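Local coordinates for fluorescence recovery protein (PDB 4JDX) that binds the active, red form of the orange carotenoid protein and speeds its return to the orange form, restoring phycobilisome fluorescence after photoprotective quenching, at residues A[44-49]-A[56-61]; A[70-75]-A[90-95]; A[79-84]-A[103-108]. All blocks are in the same frame, centred on the assembly; numbering follows the deposited sequence.

Overall arrangement
Contact 1 is buried; contacts 2 and 3 lie at the surface. Contact 1 joins helix 17-47 to helix 53-70 at the end of the hairpin they form, next to the second subunit. It pairs a glutamine amide with leucine and phenylalanine, with further apolar packing from A46 and I49. Its centre is about 34 Å from that of contact 3, on the opposite side of the chain's centre. Contact 2 lies close to the chain's centre and joins the loops after helices 53-70 and 80-89 by a salt bridge. Contact 3 packs helix 80-89 on helix 103-114 through aliphatic carbon atoms. Contacts 2 and 3 touch each other, with D74 against V79 and V83. Their segments alternate along the chain.

Contact 1. Residues A[44-49]-A[56-61]; sequences AQASQI and WKLHDF
The amide of Q45 reaches over one face of the F61 ring, placing OE1 3.8 Å from F61 CD2. The oxygen sits toward the rim, and the amide and ring planes are 45° apart. The motif is a helical hairpin: the end of helix 17-47 faces the early turns of helix 53-70 across a short connection. The Q45 amide also packs against L58, one turn before F61. Q45 CD is 3.5 Å from L58 CD1, and Q45 NE2 is 3.8 Å from L58 CA. Q45 reaches across because its CG sits between the backbone N and the carbonyl carbon (chi1 64°), with the chain extended beyond it.

L58 is the apolar centre. With its CG anti to the backbone N (chi1 169°), its two methyls are carried toward helix 17-47 and divide the work. CD1 takes the Q45 side chain, while CD2 faces A46 and I49. F61 also packs on L38, T41 and V42 of helix 17-47. The second subunit adds to this region: A46 meets A46 of the other subunit, and I49 meets its L39. The contact thus joins the hairpin's two arms beside the dimer interface. Deeper in the contact, A46 CB rests 4.0 Å from L58 CD2.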
loop_
_atom_site.group_PDB
_atom_site.type_symbol
_atom_site.label_atom_id
_atom_site.label_comp_id
_atom_site.label_asym_id
_atom_site.label_seq_id
_atom_site.Cartn_x
_atom_site.Cartn_y
_atom_site.Cartn_z
ATOM N N ALA A 44 3.198 8.872 9.254
ATOM C CA ALA A 44 3.694 8.649 10.606
ATOM C C ALA A 44 4.198 7.222 10.782
ATOM O O ALA A 44 5.347 7.006 11.167
ATOM C CB ALA A 44 2.598 8.955 11.621
ATOM N N GLN A 45 3.341 6.249 10.488
ATOM C CA GLN A 45 3.679 4.848 10.714
ATOM C C GLN A 45 4.673 4.342 9.669
ATOM O O GLN A 45 5.122 3.197 9.731
ATOM C CB GLN A 45 2.419 3.976 10.739
ATOM C CG GLN A 45 1.650 3.932 9.436
ATOM C CD GLN A 45 0.466 2.980 9.486
ATOM O OE1 GLN A 45 -0.688 3.403 9.411
ATOM N NE2 GLN A 45 0.749 1.687 9.605
ATOM N N ALA A 46 5.015 5.207 8.719
ATOM C CA ALA A 46 6.027 4.895 7.719
ATOM C C ALA A 46 7.404 5.303 8.235
ATOM O O ALA A 46 8.412 4.680 7.900
ATOM C CB ALA A 46 5.714 5.606 6.409
ATOM N N SER A 47 7.437 6.352 9.052
ATOM C CA SER A 47 8.678 6.816 9.668
ATOM C C SER A 47 9.013 5.967 10.891
ATOM O O SER A 47 10.159 5.933 11.342
ATOM C CB SER A 47 8.566 8.290 10.070
ATOM O OG SER A 47 7.639 8.474 11.127
ATOM N N GLN A 48 8.004 5.280 11.417
ATOM C CA GLN A 48 8.177 4.430 12.588
ATOM C C GLN A 48 8.531 3.009 12.172
ATOM O O GLN A 48 8.647 2.117 13.013
ATOM C CB GLN A 48 6.899 4.417 13.428
ATOM C CG GLN A 48 6.535 5.763 14.022
ATOM C CD GLN A 48 5.272 5.705 14.862
ATOM O OE1 GLN A 48 5.154 4.879 15.766
ATOM N NE2 GLN A 48 4.320 6.581 14.561
ATOM N N ILE A 49 8.703 2.800 10.871
ATOM C CA ILE A 49 9.028 1.479 10.356
ATOM C C ILE A 49 10.432 1.060 10.755
ATOM O O ILE A 49 11.389 1.824 10.623
ATOM C CB ILE A 49 8.922 1.423 8.827
ATOM C CG1 ILE A 49 7.464 1.585 8.397
ATOM C CG2 ILE A 49 9.495 0.109 8.307
ATOM C CD1 ILE A 49 7.239 1.432 6.906
ATOM N N TRP A 56 4.419 -4.007 5.423
ATOM C CA TRP A 56 3.312 -4.775 4.862
ATOM C C TRP A 56 2.010 -4.459 5.595
ATOM O O TRP A 56 0.934 -4.467 4.998
ATOM C CB TRP A 56 3.606 -6.276 4.923
ATOM C CG TRP A 56 4.843 -6.690 4.164
ATOM C CD1 TRP A 56 5.866 -7.470 4.622
ATOM C CD2 TRP A 56 5.185 -6.338 2.816
ATOM N NE1 TRP A 56 6.817 -7.629 3.645
ATOM C CE2 TRP A 56 6.424 -6.944 2.527
ATOM C CE3 TRP A 56 4.563 -5.572 1.827
ATOM C CZ2 TRP A 56 7.052 -6.806 1.292
ATOM C CZ3 TRP A 56 5.188 -5.438 0.602
ATOM C CH2 TRP A 56 6.419 -6.052 0.346
ATOM N N LYS A 57 2.115 -4.183 6.890
ATOM C CA LYS A 57 0.959 -3.775 7.679
ATOM C C LYS A 57 0.436 -2.445 7.157
ATOM O O LYS A 57 -0.772 -2.245 7.031
ATOM C CB LYS A 57 1.336 -3.634 9.152
ATOM C CG LYS A 57 1.605 -4.948 9.852
ATOM C CD LYS A 57 1.825 -4.741 11.338
ATOM C CE LYS A 57 2.293 -6.016 12.016
ATOM N NZ LYS A 57 3.722 -6.297 11.719
ATOM N N LEU A 58 1.361 -1.541 6.857
ATOM C CA LEU A 58 1.019 -0.238 6.304
ATOM C C LEU A 58 0.339 -0.417 4.959
ATOM O O LEU A 58 -0.657 0.239 4.653
ATOM C CB LEU A 58 2.278 0.609 6.133
ATOM C CG LEU A 58 2.111 1.894 5.318
ATOM C CD1 LEU A 58 1.155 2.862 6.015
ATOM C CD2 LEU A 58 3.469 2.535 5.064
ATOM N N HIS A 59 0.892 -1.312 4.151
ATOM C CA HIS A 59 0.331 -1.609 2.845
ATOM C C HIS A 59 -1.108 -2.100 2.966
ATOM O O HIS A 59 -1.990 -1.658 2.228
ATOM C CB HIS A 59 1.172 -2.667 2.142
ATOM C CG HIS A 59 0.585 -3.131 0.846
ATOM N ND1 HIS A 59 0.530 -2.330 -0.270
ATOM C CD2 HIS A 59 0.013 -4.308 0.499
ATOM C CE1 HIS A 59 -0.042 -2.998 -1.258
ATOM N NE2 HIS A 59 -0.364 -4.198 -0.819
ATOM N N ASP A 60 -1.338 -3.016 3.902
ATOM C CA ASP A 60 -2.668 -3.567 4.124
ATOM C C ASP A 60 -3.626 -2.459 4.539
ATOM O O ASP A 60 -4.776 -2.414 4.099
ATOM C CB ASP A 60 -2.626 -4.645 5.209
ATOM C CG ASP A 60 -1.810 -5.856 4.801
ATOM O OD1 ASP A 60 -1.620 -6.071 3.586
ATOM O OD2 ASP A 60 -1.364 -6.598 5.703
ATOM N N PHE A 61 -3.135 -1.567 5.392
ATOM C CA PHE A 61 -3.918 -0.436 5.878
ATOM C C PHE A 61 -4.376 0.463 4.730
ATOM O O PHE A 61 -5.553 0.811 4.642
ATOM C CB PHE A 61 -3.096 0.367 6.891
ATOM C CG PHE A 61 -3.741 1.658 7.315
ATOM C CD1 PHE A 61 -4.736 1.673 8.272
ATOM C CD2 PHE A 61 -3.343 2.860 6.758
ATOM C CE1 PHE A 61 -5.327 2.860 8.660
ATOM C CE2 PHE A 61 -3.929 4.048 7.144
ATOM C CZ PHE A 61 -4.921 4.048 8.096
#

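Contact 2. Residues A[70-75]-A[90-95]; sequences DGKYDD and EGLVQA
K72 and E90 meet head-on in a salt bridge, with NZ of K72 2.5 Å from OE1 of E90. The carboxylate uses its syn lone pair on OE1, the side of its other oxygen. OE2 is farther off, at 3.4 Å from K72 NZ, and accepts a hydrogen bond from Q86. K72 points across with CG anti to its backbone N (chi1 171°), and its chain bends at chi3 (-88°). The ammonium also forms salt bridges with E34 of helix 17-47 and E68 of helix 53-70, so three carboxylates surround one lysine.

Packing lies beside the charges. L92 CD1 is 3.9 Å from K72 NZ and also 3.9 Å from Y73 OH. The Y73 and L92 side chains cross at about a right angle. Y73 OH is hydrogen-bonded to E34, and one face of its ring carries K72 CG near the rim. Y73 is the centre of an inverse gamma turn. E90 is followed by G91, whose Schellman motif closes helix 80-89.

The contact ties the loop after helix 53-70 to the loop after helix 80-89. Y73 and L92 both also touch L87 of helix 80-89. One positive end shared by three acidic groups should favour the charged lysine. It probably also eases the repulsion that E34, E68 and E90 would otherwise feel.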
loop_
_atom_site.group_PDB
_atom_site.type_symbol
_atom_site.label_atom_id
_atom_site.label_comp_id
_atom_site.label_asym_id
_atom_site.label_seq_id
_atom_site.Cartn_x
_atom_site.Cartn_y
_atom_site.Cartn_z
ATOM N N ASP A 70 -13.409 4.818 -1.237
ATOM C CA ASP A 70 -13.944 4.795 -2.593
ATOM C C ASP A 70 -15.469 4.718 -2.593
ATOM O O ASP A 70 -16.123 5.265 -3.482
ATOM C CB ASP A 70 -13.374 3.606 -3.374
ATOM C CG ASP A 70 -11.926 3.812 -3.783
ATOM O OD1 ASP A 70 -11.471 4.974 -3.826
ATOM O OD2 ASP A 70 -11.246 2.804 -4.071
ATOM N N GLY A 71 -16.033 4.050 -1.590
ATOM C CA GLY A 71 -17.467 3.824 -1.542
ATOM C C GLY A 71 -18.146 4.362 -0.295
ATOM O O GLY A 71 -19.311 4.055 -0.041
ATOM N N LYS A 72 -17.431 5.174 0.479
ATOM C CA LYS A 72 -17.954 5.667 1.752
ATOM C C LYS A 72 -18.965 6.800 1.584
ATOM O O LYS A 72 -19.935 6.890 2.336
ATOM C CB LYS A 72 -16.814 6.143 2.658
ATOM C CG LYS A 72 -17.299 6.857 3.910
ATOM C CD LYS A 72 -16.150 7.382 4.747
ATOM C CE LYS A 72 -15.657 6.339 5.731
ATOM N NZ LYS A 72 -14.786 6.944 6.770
ATOM N N TYR A 73 -18.734 7.664 0.602
ATOM C CA TYR A 73 -19.555 8.859 0.432
ATOM C C TYR A 73 -20.711 8.623 -0.532
ATOM O O TYR A 73 -20.776 9.216 -1.608
ATOM C CB TYR A 73 -18.678 10.032 -0.014
ATOM C CG TYR A 73 -17.652 10.390 1.037
ATOM C CD1 TYR A 73 -17.960 11.274 2.062
ATOM C CD2 TYR A 73 -16.389 9.815 1.031
ATOM C CE1 TYR A 73 -17.036 11.591 3.036
ATOM C CE2 TYR A 73 -15.458 10.128 2.001
ATOM C CZ TYR A 73 -15.789 11.016 3.003
ATOM O OH TYR A 73 -14.871 11.336 3.976
ATOM N N ASP A 74 -21.625 7.752 -0.119
ATOM C CA ASP A 74 -22.785 7.392 -0.919
ATOM C C ASP A 74 -23.950 8.332 -0.607
ATOM O O ASP A 74 -24.424 8.388 0.528
ATOM C CB ASP A 74 -23.176 5.944 -0.619
ATOM C CG ASP A 74 -24.208 5.406 -1.582
ATOM O OD1 ASP A 74 -24.743 6.188 -2.394
ATOM O OD2 ASP A 74 -24.493 4.192 -1.520
ATOM N N ASP A 75 -24.410 9.064 -1.618
ATOM C CA ASP A 75 -25.424 10.096 -1.421
ATOM C C ASP A 75 -26.839 9.570 -1.650
ATOM O O ASP A 75 -27.805 10.335 -1.612
ATOM C CB ASP A 75 -25.161 11.277 -2.360
ATOM C CG ASP A 75 -25.451 10.945 -3.809
ATOM O OD1 ASP A 75 -25.779 11.873 -4.577
ATOM O OD2 ASP A 75 -25.355 9.758 -4.182
ATOM N N GLU A 90 -17.089 9.361 13.336
ATOM C CA GLU A 90 -15.670 9.342 12.997
ATOM C C GLU A 90 -15.033 10.727 13.115
ATOM O O GLU A 90 -13.830 10.881 12.907
ATOM C CB GLU A 90 -15.473 8.801 11.579
ATOM C CG GLU A 90 -15.804 7.325 11.420
ATOM C CD GLU A 90 -15.598 6.832 10.002
ATOM O OE1 GLU A 90 -15.147 7.629 9.155
ATOM O OE2 GLU A 90 -15.887 5.648 9.734
ATOM N N GLY A 91 -15.839 11.732 13.445
ATOM C CA GLY A 91 -15.330 13.079 13.636
ATOM C C GLY A 91 -15.009 13.789 12.332
ATOM O O GLY A 91 -14.304 14.800 12.328
ATOM N N LEU A 92 -15.529 13.265 11.226
ATOM C CA LEU A 92 -15.283 13.847 9.909
ATOM C C LEU A 92 -16.242 15.001 9.615
ATOM O O LEU A 92 -15.999 15.811 8.720
ATOM C CB LEU A 92 -15.383 12.772 8.825
ATOM C CG LEU A 92 -14.255 11.734 8.870
ATOM C CD1 LEU A 92 -14.437 10.670 7.797
ATOM C CD2 LEU A 92 -12.900 12.414 8.731
ATOM N N VAL A 93 -17.333 15.066 10.371
ATOM C CA VAL A 93 -18.196 16.240 10.365
ATOM C C VAL A 93 -18.596 16.588 11.792
ATOM O O VAL A 93 -18.667 15.716 12.660
ATOM C CB VAL A 93 -19.471 16.025 9.520
ATOM C CG1 VAL A 93 -19.105 15.627 8.094
ATOM C CG2 VAL A 93 -20.383 14.989 10.170
ATOM N N GLN A 94 -18.847 17.869 12.031
ATOM C CA GLN A 94 -19.297 18.330 13.336
ATOM C C GLN A 94 -20.813 18.486 13.320
ATOM O O GLN A 94 -21.400 18.814 12.289
ATOM C CB GLN A 94 -18.612 19.651 13.697
ATOM C CG GLN A 94 -17.095 19.545 13.781
ATOM C CD GLN A 94 -16.635 18.611 14.886
ATOM O OE1 GLN A 94 -16.035 17.568 14.626
ATOM N NE2 GLN A 94 -16.912 18.986 16.130
ATOM N N ALA A 95 -21.444 18.224 14.460
ATOM C CA ALA A 95 -22.897 18.307 14.580
ATOM C C ALA A 95 -23.410 19.672 14.126
ATOM O O ALA A 95 -24.499 19.778 13.561
ATOM C CB ALA A 95 -23.313 18.043 16.017
#

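Contact 3. Residues A[79-84]-A[103-108]; sequences VIIFVF and ADKQSK
I81 is the side chain that joins the two helices, and its two methyls touch different lysines. I81 CD1 lies 4.2 Å from K105 CG. I81 CG2 lies at the same distance, 4.2 Å, from K108 CG. Both lysines therefore meet the isoleucine with aliphatic carbon near the backbone, not with their charged ends. The contact is plain helix-to-helix packing, with helix 80-89 on helix 103-114. The backbones are closest at I81 and K105, whose CA atoms are 7.5 Å apart.

The torsions set this geometry. CG1 of I81 is anti to its carbonyl carbon (chi1 -66°), and a second bend (chi2 -70°) turns CD1 toward K105. The K105 chain is extended beyond CG and leads its ammonium away from I81. That end forms a salt bridge with E19, a hydrogen bond with P14 O and a cation-pi interaction with W15. P14 and W15 begin the modelled chain, and E19 is on helix 17-47, so K105 links helix 103-114 to both.

W15 also touches I81, so it meets both sides of the contact: the isoleucine by packing and the lysine by its cation-pi interaction. It touches I80 as well. V79, two residues before I81, is the N-cap of helix 80-89. Farther along helix 103-114, I109 continues the packing against I81 and F84, and L112 meets F82. F84 and V83 turn to helix 17-47, where both reach F27, so helix 80-89 packs on both helix 103-114 and helix 17-47, with F84 touching each.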
loop_
_atom_site.group_PDB
_atom_site.type_symbol
_atom_site.label_atom_id
_atom_site.label_comp_id
_atom_site.label_asym_id
_atom_site.label_seq_id
_atom_site.Cartn_x
_atom_site.Cartn_y
_atom_site.Cartn_z
ATOM N N VAL A 79 -29.074 5.211 2.236
ATOM C CA VAL A 79 -28.018 5.155 3.243
ATOM C C VAL A 79 -27.444 6.521 3.618
ATOM O O VAL A 79 -26.669 6.626 4.570
ATOM C CB VAL A 79 -26.855 4.270 2.753
ATOM C CG1 VAL A 79 -27.336 2.840 2.536
ATOM C CG2 VAL A 79 -26.250 4.845 1.475
ATOM N N ILE A 80 -27.824 7.562 2.883
ATOM C CA ILE A 80 -27.239 8.887 3.080
ATOM C C ILE A 80 -27.317 9.332 4.538
ATOM O O ILE A 80 -26.413 10.002 5.040
ATOM C CB ILE A 80 -27.918 9.946 2.187
ATOM C CG1 ILE A 80 -27.217 11.299 2.341
ATOM C CG2 ILE A 80 -29.401 10.062 2.520
ATOM C CD1 ILE A 80 -27.659 12.334 1.326
ATOM N N ILE A 81 -28.396 8.955 5.213
ATOM C CA ILE A 81 -28.568 9.282 6.626
ATOM C C ILE A 81 -27.581 8.493 7.481
ATOM O O ILE A 81 -27.018 9.018 8.442
ATOM C CB ILE A 81 -29.997 8.973 7.113
ATOM C CG1 ILE A 81 -31.004 9.885 6.412
ATOM C CG2 ILE A 81 -30.096 9.142 8.628
ATOM C CD1 ILE A 81 -30.915 11.343 6.841
ATOM N N PHE A 82 -27.378 7.229 7.124
ATOM C CA PHE A 82 -26.442 6.371 7.838
ATOM C C PHE A 82 -25.021 6.888 7.654
ATOM O O PHE A 82 -24.211 6.856 8.580
ATOM C CB PHE A 82 -26.542 4.929 7.327
ATOM C CG PHE A 82 -27.901 4.302 7.524
ATOM C CD1 PHE A 82 -28.752 4.748 8.519
ATOM C CD2 PHE A 82 -28.325 3.262 6.713
ATOM C CE1 PHE A 82 -29.996 4.173 8.700
ATOM C CE2 PHE A 82 -29.569 2.685 6.891
ATOM C CZ PHE A 82 -30.404 3.141 7.884
ATOM N N VAL A 83 -24.732 7.379 6.453
ATOM C CA VAL A 83 -23.402 7.876 6.127
ATOM C C VAL A 83 -23.034 9.044 7.032
ATOM O O VAL A 83 -21.954 9.063 7.621
ATOM C CB VAL A 83 -23.311 8.332 4.653
ATOM C CG1 VAL A 83 -21.958 8.983 4.368
ATOM C CG2 VAL A 83 -23.558 7.159 3.709
ATOM N N PHE A 84 -23.933 10.016 7.143
ATOM C CA PHE A 84 -23.689 11.181 7.990
ATOM C C PHE A 84 -23.421 10.772 9.433
ATOM O O PHE A 84 -22.519 11.303 10.081
ATOM C CB PHE A 84 -24.864 12.159 7.924
ATOM C CG PHE A 84 -24.816 13.078 6.735
ATOM C CD1 PHE A 84 -23.746 13.932 6.553
ATOM C CD2 PHE A 84 -25.838 13.087 5.802
ATOM C CE1 PHE A 84 -23.694 14.774 5.462
ATOM C CE2 PHE A 84 -25.788 13.931 4.710
ATOM C CZ PHE A 84 -24.715 14.775 4.542
ATOM N N ALA A 103 -34.890 19.324 11.111
ATOM C CA ALA A 103 -34.640 18.972 12.504
ATOM C C ALA A 103 -34.709 17.464 12.733
ATOM O O ALA A 103 -33.918 16.910 13.497
ATOM C CB ALA A 103 -35.636 19.690 13.408
ATOM N N ASP A 104 -35.656 16.802 12.071
ATOM C CA ASP A 104 -35.857 15.367 12.259
ATOM C C ASP A 104 -34.656 14.562 11.758
ATOM O O ASP A 104 -34.274 13.561 12.363
ATOM C CB ASP A 104 -37.152 14.900 11.576
ATOM C CG ASP A 104 -37.203 15.254 10.100
ATOM O OD1 ASP A 104 -36.292 15.954 9.616
ATOM O OD2 ASP A 104 -38.170 14.836 9.429
ATOM N N LYS A 105 -34.055 15.011 10.661
ATOM C CA LYS A 105 -32.864 14.363 10.120
ATOM C C LYS A 105 -31.679 14.517 11.065
ATOM O O LYS A 105 -30.930 13.568 11.291
ATOM C CB LYS A 105 -32.514 14.950 8.754
ATOM C CG LYS A 105 -33.498 14.576 7.666
ATOM C CD LYS A 105 -33.321 15.435 6.431
ATOM C CE LYS A 105 -34.396 15.129 5.408
ATOM N NZ LYS A 105 -34.590 16.256 4.465
ATOM N N GLN A 106 -31.512 15.715 11.612
ATOM C CA GLN A 106 -30.417 15.981 12.536
ATOM C C GLN A 106 -30.508 15.072 13.756
ATOM O O GLN A 106 -29.519 14.462 14.162
ATOM C CB GLN A 106 -30.430 17.444 12.982
ATOM C CG GLN A 106 -30.192 18.438 11.862
ATOM C CD GLN A 106 -29.997 19.854 12.372
ATOM O OE1 GLN A 106 -29.139 20.107 13.218
ATOM N NE2 GLN A 106 -30.792 20.784 11.858
ATOM N N SER A 107 -31.704 14.980 14.327
ATOM C CA SER A 107 -31.920 14.186 15.529
ATOM C C SER A 107 -31.611 12.718 15.275
ATOM O O SER A 107 -30.947 12.063 16.080
ATOM C CB SER A 107 -33.366 14.336 16.009
ATOM O OG SER A 107 -33.616 15.658 16.449
ATOM N N LYS A 108 -32.095 12.206 14.149
ATOM C CA LYS A 108 -31.903 10.806 13.795
ATOM C C LYS A 108 -30.413 10.504 13.644
ATOM O O LYS A 108 -29.918 9.495 14.148
ATOM C CB LYS A 108 -32.642 10.488 12.494
ATOM C CG LYS A 108 -32.556 9.033 12.061
ATOM C CD LYS A 108 -33.241 8.110 13.056
ATOM C CE LYS A 108 -33.313 6.686 12.528
ATOM N NZ LYS A 108 -33.829 5.725 13.544
#